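Local coordinates for tight junction protein ZO-3 (Homo sapiens, PDB 3KFV) that links tight junction membrane proteins such as claudins and occludin to the actin cytoskeleton, seen here as its SH3 and guanylate kinase-like fragment, at residues A164-Q169 against T278-L283; R146-L151 against A285-Q290; A155-Q160 against A235-L240; D189-I194 against K199-D204; F225-R230 against A253-L258. All coordinates share one frame; numbering follows the deposited sequence.

How the interactions relate
From the N terminus, strand 148-151 opens interaction 2, helix 155-165 begins interaction 3 and its C-terminal end begins interaction 1. Interaction 4 closes at once, across the short turn between helix 188-196 and strand 200-203, nested inside the loops of interactions 1, 2 and 3. Strand 221-227 starts interaction 5; helix 230-240 closes interaction 3 and helix 248-262 interaction 5, so 3 crosses 5 and also 1. Interaction 5 is nested in 1 and 2. Helix 278-290 closes interaction 1 and lastly interaction 2, which encloses all the others. Interactions 2, 4 and 5 tie helices to the parallel sheet of the guanylate kinase-like domain, while 1 and 3 join helix 155-165 to helices 278-290 and 230-240.

Interaction 1 of 5, residues A164-Q169 against T278-L283; sequences AEMPDQ and TWYQEL
Glu165 and Tyr280 join two neighbouring helices of the guanylate kinase-like domain, linking the C-terminal end of helix 155-165 to the first turn of helix 278-290. The polar part is one hydrogen bond, given by Tyr280 OH to Glu165 OE1 over 2.7 Å. The acceptor lies at the ring edge, in the ring plane. The phenol reaches OE1 on the anti side, 33° out of the carboxylate plane. With CG anti to the backbone N (chi1 -179°) and an extended chain beyond it, Glu165 runs past the tyrosine in the opposite direction. An ionic part is added by Glu165 OE2, which forms a salt bridge with Lys284, so both carboxylate oxygens are held by helix 278-290. The packing part is lighter. The tyrosine side chain rests on Lys161 and Leu162 of helix 155-165. Selenomethionine Met166, the first residue to leave helical conformation, rests on Lys284 and Arg288, and its CE approaches Tyr280 OH to 4.3 Å.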
# COMPACT_ATOMS: atom_id res chain seq x y z
N ALA A 164 1.14 -17.64 15.15
CA ALA A 164 1.17 -18.89 15.89
C ALA A 164 2.43 -19.66 15.55
O ALA A 164 3.00 -20.36 16.39
CB ALA A 164 -0.06 -19.71 15.55
N GLU A 165 2.87 -19.53 14.30
CA GLU A 165 4.02 -20.28 13.82
C GLU A 165 5.31 -19.52 14.11
O GLU A 165 6.37 -20.13 14.29
CB GLU A 165 3.87 -20.52 12.31
CG GLU A 165 4.99 -21.32 11.68
CD GLU A 165 4.76 -21.57 10.20
OE1 GLU A 165 3.63 -21.33 9.72
OE2 GLU A 165 5.70 -22.00 9.50
N MSE A 166 5.21 -18.19 14.17
CA MSE A 166 6.39 -17.34 14.28
C MSE A 166 6.13 -16.09 15.11
O MSE A 166 6.16 -14.97 14.59
CB MSE A 166 6.87 -16.94 12.89
CG MSE A 166 7.29 -18.11 12.02
SE MSE A 166 7.47 -17.65 10.11
CE MSE A 166 5.59 -17.34 9.67
N PRO A 167 5.91 -16.27 16.42
CA PRO A 167 5.58 -15.18 17.35
C PRO A 167 6.68 -14.11 17.39
O PRO A 167 6.44 -13.00 17.85
CB PRO A 167 5.53 -15.88 18.71
CG PRO A 167 5.41 -17.33 18.41
CD PRO A 167 6.12 -17.54 17.13
N ASP A 168 7.87 -14.46 16.91
CA ASP A 168 9.02 -13.58 17.05
C ASP A 168 9.18 -12.64 15.86
O ASP A 168 10.01 -11.73 15.88
CB ASP A 168 10.31 -14.39 17.27
CG ASP A 168 10.58 -15.40 16.15
OD1 ASP A 168 9.69 -16.24 15.85
OD2 ASP A 168 11.71 -15.36 15.59
N GLN A 169 8.36 -12.86 14.83
CA GLN A 169 8.48 -12.10 13.60
C GLN A 169 7.17 -11.45 13.19
O GLN A 169 7.14 -10.68 12.23
CB GLN A 169 8.94 -12.99 12.46
CG GLN A 169 10.02 -13.96 12.86
CD GLN A 169 10.96 -14.22 11.73
OE1 GLN A 169 11.24 -13.33 10.92
NE2 GLN A 169 11.46 -15.45 11.65
N THR A 278 -0.69 -24.56 0.23
CA THR A 278 0.04 -23.90 -0.84
C THR A 278 -0.02 -22.37 -0.77
O THR A 278 1.01 -21.71 -0.77
CB THR A 278 -0.36 -24.45 -2.23
OG1 THR A 278 0.20 -25.76 -2.40
CG2 THR A 278 0.15 -23.55 -3.34
N TRP A 279 -1.23 -21.81 -0.69
CA TRP A 279 -1.37 -20.35 -0.64
C TRP A 279 -0.65 -19.76 0.57
O TRP A 279 -0.13 -18.65 0.50
CB TRP A 279 -2.85 -19.94 -0.61
CG TRP A 279 -3.59 -20.36 0.63
CD1 TRP A 279 -4.37 -21.47 0.78
CD2 TRP A 279 -3.63 -19.67 1.89
NE1 TRP A 279 -4.90 -21.51 2.05
CE2 TRP A 279 -4.46 -20.42 2.75
CE3 TRP A 279 -3.05 -18.49 2.38
CZ2 TRP A 279 -4.72 -20.04 4.07
CZ3 TRP A 279 -3.32 -18.11 3.69
CH2 TRP A 279 -4.14 -18.88 4.52
N TYR A 280 -0.62 -20.51 1.66
CA TYR A 280 0.06 -20.09 2.87
C TYR A 280 1.57 -20.12 2.68
O TYR A 280 2.28 -19.26 3.19
CB TYR A 280 -0.34 -20.99 4.04
CG TYR A 280 0.26 -20.57 5.36
CD1 TYR A 280 -0.20 -19.44 6.02
CD2 TYR A 280 1.29 -21.31 5.94
CE1 TYR A 280 0.35 -19.05 7.22
CE2 TYR A 280 1.84 -20.92 7.14
CZ TYR A 280 1.37 -19.79 7.78
OH TYR A 280 1.92 -19.39 8.98
N GLN A 281 2.05 -21.12 1.95
CA GLN A 281 3.47 -21.23 1.61
C GLN A 281 3.92 -20.05 0.75
O GLN A 281 4.86 -19.33 1.11
CB GLN A 281 3.75 -22.55 0.88
CG GLN A 281 3.56 -23.80 1.73
CD GLN A 281 4.56 -23.89 2.88
OE1 GLN A 281 4.18 -23.80 4.05
NE2 GLN A 281 5.83 -24.08 2.54
N GLU A 282 3.25 -19.85 -0.38
CA GLU A 282 3.50 -18.70 -1.23
C GLU A 282 3.43 -17.40 -0.44
O GLU A 282 4.25 -16.50 -0.64
CB GLU A 282 2.54 -18.68 -2.42
CG GLU A 282 3.11 -19.35 -3.67
CD GLU A 282 2.05 -19.89 -4.63
OE1 GLU A 282 1.08 -19.16 -4.95
OE2 GLU A 282 2.20 -21.05 -5.07
N LEU A 283 2.47 -17.30 0.46
CA LEU A 283 2.36 -16.12 1.30
C LEU A 283 3.68 -15.85 2.00
O LEU A 283 4.27 -14.79 1.82
CB LEU A 283 1.23 -16.26 2.32
CG LEU A 283 1.08 -15.13 3.35
CD1 LEU A 283 1.02 -13.75 2.69
CD2 LEU A 283 -0.15 -15.35 4.22

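Interaction 2 of 5, residues R146-L151 against A285-Q290; sequences RPVVIL and AIIREQ
Arg146 reaches from the loop just before strand 148-151 to Gln290 at the C-terminal end of helix 278-290, where Val148 also meets Ile287; the contact packs this helix on the parallel sheet of the guanylate kinase-like domain. The CB of Arg146 is directed at the helix, and CG continues anti to the carbonyl carbon (chi1 -56°). CD comes within 4.2 Å of Gln290 O; a bend at chi3 (56°) then turns the guanidinium toward that carbonyl. NE finds a hydrogen-bonding partner outside the two segments. At the tip the group divides its work: NH1 stands 2.7 Å from Gln290 O, near the guanidinium plane, but the N-H...O angle of 116° makes this a weak bond, whereas NH2 has its stronger partner in Tyr219 O. The side-chain amide of Gln290 turns to another partner, OE1 bonding to the hydroxyl of Thr267.

One helical turn before the polar end, Val148 and Ile287 cross at about a right angle. Val148 CG2 meets Ile287 CG2 at 4.0 Å, and Val148 CG1 meets Ile287 CD1 at 4.1 Å, forming an apolar layer. All four residues are buried, and the terminal nitrogens of Arg146 meet main-chain oxygens; the partial negative charge of the helix end would be expected to favour the cation.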
# COMPACT_ATOMS: atom_id res chain seq x y z
N ARG A 146 8.54 -4.21 7.34
CA ARG A 146 7.39 -3.53 6.76
C ARG A 146 6.07 -4.13 7.23
O ARG A 146 5.94 -5.35 7.33
CB ARG A 146 7.47 -3.60 5.23
CG ARG A 146 8.76 -3.04 4.64
CD ARG A 146 8.89 -3.36 3.15
NE ARG A 146 7.75 -2.90 2.37
CZ ARG A 146 7.55 -3.16 1.08
NH1 ARG A 146 8.41 -3.89 0.41
NH2 ARG A 146 6.47 -2.70 0.47
N PRO A 147 5.09 -3.27 7.53
CA PRO A 147 3.77 -3.82 7.90
C PRO A 147 3.23 -4.68 6.77
O PRO A 147 3.56 -4.45 5.61
CB PRO A 147 2.91 -2.56 8.09
CG PRO A 147 3.89 -1.48 8.39
CD PRO A 147 5.12 -1.80 7.59
N VAL A 148 2.42 -5.68 7.10
CA VAL A 148 1.88 -6.56 6.08
C VAL A 148 0.36 -6.52 6.13
O VAL A 148 -0.25 -6.83 7.15
CB VAL A 148 2.38 -8.03 6.26
CG1 VAL A 148 1.76 -8.93 5.20
CG2 VAL A 148 3.90 -8.10 6.21
N VAL A 149 -0.24 -6.14 5.01
CA VAL A 149 -1.70 -6.08 4.93
C VAL A 149 -2.25 -7.29 4.19
O VAL A 149 -1.92 -7.52 3.02
CB VAL A 149 -2.16 -4.78 4.23
CG1 VAL A 149 -3.65 -4.82 3.98
CG2 VAL A 149 -1.79 -3.56 5.07
N ILE A 150 -3.08 -8.08 4.86
CA ILE A 150 -3.68 -9.24 4.21
C ILE A 150 -5.12 -8.92 3.85
O ILE A 150 -5.95 -8.67 4.72
CB ILE A 150 -3.66 -10.48 5.12
CG1 ILE A 150 -2.27 -10.69 5.74
CG2 ILE A 150 -4.13 -11.72 4.34
CD1 ILE A 150 -1.28 -11.36 4.83
N LEU A 151 -5.40 -8.90 2.54
CA LEU A 151 -6.74 -8.63 2.03
C LEU A 151 -7.29 -9.90 1.40
O LEU A 151 -6.53 -10.73 0.91
CB LEU A 151 -6.70 -7.52 0.99
CG LEU A 151 -6.10 -6.20 1.45
CD1 LEU A 151 -6.07 -5.21 0.29
CD2 LEU A 151 -6.88 -5.63 2.62
N ALA A 285 6.67 -16.87 1.57
CA ALA A 285 7.78 -16.57 0.67
C ALA A 285 7.68 -15.14 0.14
O ALA A 285 8.69 -14.43 0.01
CB ALA A 285 7.80 -17.57 -0.48
N ILE A 286 6.46 -14.70 -0.15
CA ILE A 286 6.23 -13.37 -0.67
C ILE A 286 6.54 -12.27 0.35
O ILE A 286 7.03 -11.20 -0.01
CB ILE A 286 4.80 -13.22 -1.20
CG1 ILE A 286 4.67 -13.93 -2.55
CG2 ILE A 286 4.40 -11.75 -1.31
CD1 ILE A 286 3.27 -13.95 -3.10
N ILE A 287 6.28 -12.53 1.63
CA ILE A 287 6.59 -11.56 2.66
C ILE A 287 8.11 -11.39 2.82
O ILE A 287 8.62 -10.28 2.86
CB ILE A 287 5.98 -11.95 4.01
CG1 ILE A 287 4.46 -11.99 3.91
CG2 ILE A 287 6.42 -10.99 5.10
CD1 ILE A 287 3.77 -12.47 5.19
N ARG A 288 8.82 -12.51 2.91
CA ARG A 288 10.27 -12.46 3.08
C ARG A 288 10.99 -11.89 1.85
O ARG A 288 12.08 -11.35 1.96
CB ARG A 288 10.83 -13.85 3.38
CG ARG A 288 10.45 -14.39 4.74
CD ARG A 288 11.16 -15.69 5.01
NE ARG A 288 10.58 -16.40 6.15
CZ ARG A 288 9.79 -17.45 6.04
NH1 ARG A 288 9.48 -17.95 4.85
NH2 ARG A 288 9.31 -18.02 7.14
N GLU A 289 10.37 -12.03 0.69
CA GLU A 289 10.97 -11.52 -0.54
C GLU A 289 10.80 -10.02 -0.63
O GLU A 289 11.78 -9.28 -0.68
CB GLU A 289 10.31 -12.17 -1.75
CG GLU A 289 10.85 -11.68 -3.07
CD GLU A 289 9.95 -12.07 -4.22
OE1 GLU A 289 8.84 -11.49 -4.34
OE2 GLU A 289 10.35 -12.98 -5.00
N GLN A 290 9.55 -9.58 -0.64
CA GLN A 290 9.25 -8.17 -0.81
C GLN A 290 9.81 -7.33 0.33
O GLN A 290 9.92 -6.11 0.20
CB GLN A 290 7.74 -7.95 -0.98
CG GLN A 290 7.19 -8.65 -2.21
CD GLN A 290 5.86 -8.10 -2.67
OE1 GLN A 290 5.32 -7.17 -2.06
NE2 GLN A 290 5.31 -8.67 -3.73

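Interaction 3 of 5, residues A155-Q160 against A235-L240; sequences ADIAMQ and ALRQWL
An end-on Asp-Arg salt bridge links the first turn of helix 155-165 to the last turns of helix 230-240; the turn leading into helix 155-165, by its place after strand 148-151, probably corresponds to the P-loop of guanylate kinases. The two terminal nitrogens of Arg237 each take one oxygen of Asp156: NH1 to OD2 at 2.9 Å and NH2 to OD1 at 3.2 Å. Both oxygens use their syn lone pairs, and the carboxylate and guanidinium planes are only 16° apart. A chi1 of 54° sets Asp156 CG between its backbone N and carbonyl carbon, folding the carboxylate back over the helix start. OD1 thereby also accepts Ile157 N at 2.6 Å, from above the carboxylate plane. Arg237 NH1 has a further partner in Ser244 OG.

Beside the ion pair, Ile157 CD1 comes to 3.6 Å from Arg237 NH2. Ile157 CG2 and CD1 are both 4.1 Å from Leu240 CB. The two short helical segments run at 36° to each other, 11.2 Å apart at closest approach. Trp279 of helix 278-290 packs against both Ile157 and Leu240, while Ala155 and Ala158 seat helix 155-165 on Ile150 of strand 148-151.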
# COMPACT_ATOMS: atom_id res chain seq x y z
N ALA A 155 -7.89 -13.27 5.67
CA ALA A 155 -7.03 -12.40 6.46
C ALA A 155 -6.91 -12.95 7.88
O ALA A 155 -5.81 -13.06 8.42
CB ALA A 155 -7.57 -10.98 6.48
N ASP A 156 -8.04 -13.31 8.47
CA ASP A 156 -8.05 -13.81 9.85
C ASP A 156 -7.24 -15.10 9.99
O ASP A 156 -6.39 -15.22 10.87
CB ASP A 156 -9.48 -13.98 10.37
CG ASP A 156 -10.35 -14.85 9.46
OD1 ASP A 156 -9.88 -15.26 8.37
OD2 ASP A 156 -11.51 -15.12 9.83
N ILE A 157 -7.51 -16.06 9.11
CA ILE A 157 -6.80 -17.33 9.12
C ILE A 157 -5.31 -17.14 8.89
O ILE A 157 -4.48 -17.69 9.62
CB ILE A 157 -7.35 -18.28 8.04
CG1 ILE A 157 -8.78 -18.70 8.39
CG2 ILE A 157 -6.44 -19.49 7.87
CD1 ILE A 157 -9.58 -19.22 7.21
N ALA A 158 -4.97 -16.35 7.87
CA ALA A 158 -3.58 -16.07 7.53
C ALA A 158 -2.82 -15.45 8.70
O ALA A 158 -1.71 -15.85 9.01
CB ALA A 158 -3.50 -15.18 6.31
N MSE A 159 -3.44 -14.46 9.35
CA MSE A 159 -2.79 -13.74 10.44
C MSE A 159 -2.59 -14.59 11.70
O MSE A 159 -1.60 -14.42 12.42
CB MSE A 159 -3.56 -12.46 10.78
CG MSE A 159 -3.50 -11.39 9.71
SE MSE A 159 -4.71 -9.88 10.06
CE MSE A 159 -3.72 -9.05 11.52
N GLN A 160 -3.53 -15.50 11.97
CA GLN A 160 -3.41 -16.37 13.13
C GLN A 160 -2.29 -17.37 12.92
O GLN A 160 -1.46 -17.58 13.81
CB GLN A 160 -4.73 -17.09 13.41
N ALA A 235 -15.69 -24.24 1.90
CA ALA A 235 -14.95 -25.45 2.20
C ALA A 235 -13.66 -25.10 2.92
O ALA A 235 -13.41 -25.55 4.04
CB ALA A 235 -14.65 -26.21 0.93
N LEU A 236 -12.84 -24.28 2.26
CA LEU A 236 -11.58 -23.81 2.83
C LEU A 236 -11.74 -23.28 4.26
O LEU A 236 -10.96 -23.62 5.15
CB LEU A 236 -10.98 -22.72 1.94
CG LEU A 236 -9.61 -22.16 2.31
CD1 LEU A 236 -8.60 -23.29 2.48
CD2 LEU A 236 -9.15 -21.19 1.25
N ARG A 237 -12.75 -22.44 4.47
CA ARG A 237 -12.95 -21.84 5.79
C ARG A 237 -13.36 -22.88 6.82
O ARG A 237 -12.87 -22.86 7.95
CB ARG A 237 -13.95 -20.68 5.72
CG ARG A 237 -13.37 -19.42 5.10
CD ARG A 237 -14.21 -18.17 5.39
NE ARG A 237 -14.27 -17.84 6.81
CZ ARG A 237 -13.32 -17.18 7.47
NH1 ARG A 237 -13.46 -16.94 8.77
NH2 ARG A 237 -12.22 -16.77 6.84
N GLN A 238 -14.25 -23.79 6.44
CA GLN A 238 -14.73 -24.82 7.35
C GLN A 238 -13.58 -25.69 7.82
O GLN A 238 -13.58 -26.19 8.95
CB GLN A 238 -15.79 -25.69 6.67
CG GLN A 238 -16.63 -26.51 7.65
CD GLN A 238 -17.65 -25.66 8.40
OE1 GLN A 238 -18.37 -24.86 7.80
NE2 GLN A 238 -17.70 -25.83 9.73
N TRP A 239 -12.59 -25.86 6.95
CA TRP A 239 -11.44 -26.72 7.22
C TRP A 239 -10.37 -26.01 8.06
O TRP A 239 -9.79 -26.61 8.96
CB TRP A 239 -10.88 -27.24 5.89
CG TRP A 239 -9.45 -27.72 5.88
CD1 TRP A 239 -8.40 -27.15 5.21
CD2 TRP A 239 -8.93 -28.90 6.51
NE1 TRP A 239 -7.26 -27.88 5.41
CE2 TRP A 239 -7.55 -28.96 6.20
CE3 TRP A 239 -9.48 -29.90 7.32
CZ2 TRP A 239 -6.72 -29.98 6.67
CZ3 TRP A 239 -8.65 -30.92 7.79
CH2 TRP A 239 -7.29 -30.95 7.46
N LEU A 240 -10.14 -24.73 7.79
CA LEU A 240 -9.10 -23.96 8.48
C LEU A 240 -9.62 -23.07 9.61
O LEU A 240 -8.86 -22.70 10.51
CB LEU A 240 -8.28 -23.13 7.48
CG LEU A 240 -7.41 -23.95 6.51
CD1 LEU A 240 -6.64 -23.03 5.57
CD2 LEU A 240 -6.44 -24.88 7.25

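Interaction 4 of 5, residues D189-I194 against K199-D204; sequences DTVRVI and KHALLD
Ile194 and Val191 of helix 188-196 close on Ala201 of strand 200-203, the helix-to-strand half of a beta-alpha-beta crossover from strand 170-172, whose strand-to-helix connection is partly unmodelled. The tight part centres on the methyl of Ala201, which is directed at the helix. Ile194 CG2 meets Ala201 CB at 3.6 Å, and Val191 CG1 meets it at 3.9 Å. A chi1 of -176° points CG1 of Val191 at Ala201 and leaves CG2 to meet Leu203 CD2 at 4.0 Å.

Toward the connecting turn the contact loosens. Lys199 N gives a weak 3.4 Å hydrogen bond to Ile194 O, and the lysine chain then leads away to a weak bond with Pro167 O. The salt bridge of Arg192 NE with Asp189 OD1 lies on the side of the helix turned from the strand, so among the charged residues Lys199 alone borders the contact. Apart from the weak backbone bond, the interface is held by apolar packing of branched aliphatic groups around one small methyl.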
# COMPACT_ATOMS: atom_id res chain seq x y z
N ASP A 189 0.57 4.62 15.60
CA ASP A 189 1.44 4.27 16.72
C ASP A 189 1.41 2.79 17.01
O ASP A 189 2.41 2.20 17.43
CB ASP A 189 1.08 5.03 17.99
CG ASP A 189 2.22 5.03 19.01
OD1 ASP A 189 3.37 5.35 18.62
OD2 ASP A 189 1.96 4.70 20.20
N THR A 190 0.25 2.18 16.79
CA THR A 190 0.12 0.75 17.03
C THR A 190 1.12 0.01 16.15
O THR A 190 1.85 -0.86 16.63
CB THR A 190 -1.29 0.24 16.73
OG1 THR A 190 -2.19 0.76 17.71
CG2 THR A 190 -1.33 -1.27 16.81
N VAL A 191 1.15 0.39 14.88
CA VAL A 191 2.05 -0.23 13.90
C VAL A 191 3.50 0.08 14.24
O VAL A 191 4.35 -0.82 14.23
CB VAL A 191 1.73 0.25 12.47
CG1 VAL A 191 2.60 -0.49 11.46
CG2 VAL A 191 0.26 0.04 12.16
N ARG A 192 3.79 1.34 14.54
CA ARG A 192 5.13 1.75 14.93
C ARG A 192 5.68 0.94 16.11
O ARG A 192 6.83 0.50 16.10
CB ARG A 192 5.15 3.24 15.29
CG ARG A 192 6.53 3.88 15.18
CD ARG A 192 6.61 5.16 15.99
NE ARG A 192 5.31 5.79 16.18
CZ ARG A 192 4.79 6.71 15.37
NH1 ARG A 192 5.45 7.12 14.29
NH2 ARG A 192 3.60 7.22 15.64
N VAL A 193 4.86 0.76 17.14
CA VAL A 193 5.30 0.03 18.32
C VAL A 193 5.72 -1.40 17.96
O VAL A 193 6.72 -1.91 18.48
CB VAL A 193 4.23 0.05 19.45
CG1 VAL A 193 4.33 -1.18 20.32
CG2 VAL A 193 4.38 1.31 20.28
N ILE A 194 4.97 -2.04 17.06
CA ILE A 194 5.25 -3.41 16.64
C ILE A 194 6.50 -3.51 15.77
O ILE A 194 7.28 -4.46 15.90
CB ILE A 194 4.06 -4.02 15.87
CG1 ILE A 194 2.92 -4.37 16.83
CG2 ILE A 194 4.51 -5.25 15.10
CD1 ILE A 194 1.59 -4.58 16.13
N LYS A 199 9.32 -6.70 14.39
CA LYS A 199 8.37 -7.67 13.85
C LYS A 199 7.51 -7.04 12.76
O LYS A 199 7.32 -5.83 12.73
CB LYS A 199 7.46 -8.20 14.95
CG LYS A 199 8.17 -8.90 16.08
CD LYS A 199 7.15 -9.43 17.07
CE LYS A 199 7.79 -9.85 18.39
NZ LYS A 199 6.72 -10.11 19.41
N HIS A 200 6.98 -7.87 11.86
CA HIS A 200 5.99 -7.42 10.90
C HIS A 200 4.66 -7.22 11.61
O HIS A 200 4.16 -8.14 12.25
CB HIS A 200 5.78 -8.47 9.80
CG HIS A 200 6.98 -8.73 8.96
ND1 HIS A 200 7.52 -7.79 8.11
CD2 HIS A 200 7.74 -9.84 8.81
CE1 HIS A 200 8.56 -8.30 7.48
NE2 HIS A 200 8.72 -9.55 7.89
N ALA A 201 4.10 -6.02 11.49
CA ALA A 201 2.76 -5.78 11.99
C ALA A 201 1.76 -6.27 10.96
O ALA A 201 1.77 -5.83 9.81
CB ALA A 201 2.56 -4.30 12.27
N LEU A 202 0.90 -7.20 11.36
CA LEU A 202 -0.11 -7.75 10.46
C LEU A 202 -1.37 -6.92 10.55
O LEU A 202 -1.89 -6.68 11.64
CB LEU A 202 -0.40 -9.21 10.83
CG LEU A 202 0.73 -10.21 10.61
CD1 LEU A 202 0.52 -11.47 11.42
CD2 LEU A 202 0.87 -10.54 9.13
N LEU A 203 -1.87 -6.48 9.39
CA LEU A 203 -3.02 -5.57 9.33
C LEU A 203 -4.19 -6.11 8.52
O LEU A 203 -4.01 -6.64 7.41
CB LEU A 203 -2.60 -4.24 8.73
CG LEU A 203 -1.59 -3.39 9.50
CD1 LEU A 203 -0.93 -2.42 8.56
CD2 LEU A 203 -2.31 -2.66 10.61
N ASP A 204 -5.39 -5.96 9.07
CA ASP A 204 -6.61 -6.25 8.34
C ASP A 204 -7.35 -4.93 8.23
O ASP A 204 -8.04 -4.53 9.17
CB ASP A 204 -7.48 -7.24 9.11
CG ASP A 204 -8.66 -7.71 8.29
OD1 ASP A 204 -8.64 -7.50 7.05
OD2 ASP A 204 -9.61 -8.30 8.87

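Interaction 5 of 5, residues F225-R230 against A253-L258; sequences FIPESR and AQAQKL
The guanidinium of Arg230 and the side-chain amide of Gln256 stand almost perpendicular, their planes 87° apart. Gln256 OE1 lies 3.9 Å from Arg230 NH2, approaching the guanidinium obliquely, and no hydrogen bond forms. Arg230 arrives with its chain extended from CG to NE, running across the glutamine. Both residues are exposed, so the polar approach is loose and lies at the surface.

The firmer contact is apolar. CB of Pro227, in strand 221-227, points toward helix 248-262, and CG of the ring meets Ala255 CB at 4.1 Å. Pro153 touches both of these residues, and Tyr252 adds its side chain to Pro227 and Arg230. Just before Arg230, Ser229 occupies the N-cap position of helix 230-240. Its chi1 of 51° turns OG forward over the first turn, where it is hydrogen-bonded to the backbone N of Ala232.

Phe225, meanwhile, leads away from helix 248-262 and meets Trp279 edge-to-face, whereas Phe224 packs against Ala255 and Leu258. Strand 221-227 is therefore covered by helices on both faces, the three-layer alpha/beta build of the guanylate kinase fold.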
# COMPACT_ATOMS: atom_id res chain seq x y z
N PHE A 225 -5.97 -12.33 -1.63
CA PHE A 225 -6.25 -13.73 -1.91
C PHE A 225 -7.51 -13.90 -2.74
O PHE A 225 -8.59 -13.44 -2.34
CB PHE A 225 -6.39 -14.51 -0.60
CG PHE A 225 -5.11 -14.65 0.15
CD1 PHE A 225 -4.19 -15.63 -0.20
CD2 PHE A 225 -4.82 -13.81 1.21
CE1 PHE A 225 -3.00 -15.78 0.49
CE2 PHE A 225 -3.63 -13.95 1.91
CZ PHE A 225 -2.72 -14.94 1.55
N ILE A 226 -7.38 -14.56 -3.89
CA ILE A 226 -8.49 -14.71 -4.82
C ILE A 226 -9.19 -16.05 -4.64
O ILE A 226 -8.57 -17.10 -4.83
CB ILE A 226 -8.03 -14.59 -6.28
CG1 ILE A 226 -6.95 -13.51 -6.43
CG2 ILE A 226 -9.20 -14.28 -7.20
CD1 ILE A 226 -6.34 -13.45 -7.80
N PRO A 227 -10.48 -16.01 -4.28
CA PRO A 227 -11.30 -17.21 -4.09
C PRO A 227 -11.78 -17.79 -5.42
O PRO A 227 -12.20 -17.03 -6.29
CB PRO A 227 -12.52 -16.68 -3.32
CG PRO A 227 -12.24 -15.23 -3.02
CD PRO A 227 -11.25 -14.78 -4.03
N GLU A 228 -11.70 -19.11 -5.56
CA GLU A 228 -12.29 -19.80 -6.71
C GLU A 228 -13.78 -19.50 -6.79
O GLU A 228 -14.26 -18.92 -7.77
CB GLU A 228 -12.13 -21.31 -6.56
CG GLU A 228 -10.90 -21.89 -7.22
CD GLU A 228 -10.68 -23.34 -6.81
OE1 GLU A 228 -11.32 -23.77 -5.83
OE2 GLU A 228 -9.86 -24.03 -7.46
N SER A 229 -14.50 -19.90 -5.75
CA SER A 229 -15.96 -19.79 -5.72
C SER A 229 -16.47 -19.75 -4.30
O SER A 229 -15.74 -20.04 -3.35
CB SER A 229 -16.58 -20.99 -6.45
OG SER A 229 -16.04 -22.21 -5.97
N ARG A 230 -17.75 -19.39 -4.14
CA ARG A 230 -18.38 -19.34 -2.83
C ARG A 230 -18.34 -20.71 -2.13
O ARG A 230 -18.01 -20.80 -0.94
CB ARG A 230 -19.81 -18.82 -2.94
CG ARG A 230 -19.89 -17.44 -3.56
CD ARG A 230 -21.33 -17.01 -3.78
NE ARG A 230 -21.42 -15.65 -4.31
CZ ARG A 230 -21.20 -15.32 -5.59
NH1 ARG A 230 -20.86 -16.26 -6.47
NH2 ARG A 230 -21.31 -14.06 -5.98
N ALA A 253 -18.20 -11.64 -1.64
CA ALA A 253 -18.55 -10.40 -2.30
C ALA A 253 -17.56 -9.28 -1.96
O ALA A 253 -17.24 -8.45 -2.82
CB ALA A 253 -19.97 -9.98 -1.93
N GLN A 254 -17.07 -9.26 -0.72
CA GLN A 254 -16.08 -8.26 -0.32
C GLN A 254 -14.81 -8.38 -1.17
O GLN A 254 -14.27 -7.38 -1.64
CB GLN A 254 -15.74 -8.39 1.16
N ALA A 255 -14.34 -9.61 -1.38
CA ALA A 255 -13.16 -9.83 -2.21
C ALA A 255 -13.39 -9.35 -3.64
O ALA A 255 -12.49 -8.79 -4.27
CB ALA A 255 -12.76 -11.30 -2.19
N GLN A 256 -14.60 -9.59 -4.15
CA GLN A 256 -14.96 -9.12 -5.49
C GLN A 256 -14.89 -7.60 -5.57
O GLN A 256 -14.40 -7.04 -6.55
CB GLN A 256 -16.36 -9.60 -5.87
CG GLN A 256 -16.39 -10.94 -6.57
CD GLN A 256 -17.78 -11.32 -7.07
OE1 GLN A 256 -18.77 -11.18 -6.34
NE2 GLN A 256 -17.86 -11.80 -8.31
N LYS A 257 -15.37 -6.94 -4.52
CA LYS A 257 -15.36 -5.48 -4.45
C LYS A 257 -13.93 -4.94 -4.41
O LYS A 257 -13.62 -3.97 -5.10
CB LYS A 257 -16.14 -4.99 -3.22
CG LYS A 257 -16.20 -3.48 -3.06
N LEU A 258 -13.08 -5.57 -3.62
CA LEU A 258 -11.67 -5.18 -3.52
C LEU A 258 -10.94 -5.36 -4.85
O LEU A 258 -10.17 -4.49 -5.26
CB LEU A 258 -10.96 -5.99 -2.44
CG LEU A 258 -11.31 -5.70 -0.98
CD1 LEU A 258 -10.71 -6.77 -0.07
CD2 LEU A 258 -10.84 -4.31 -0.58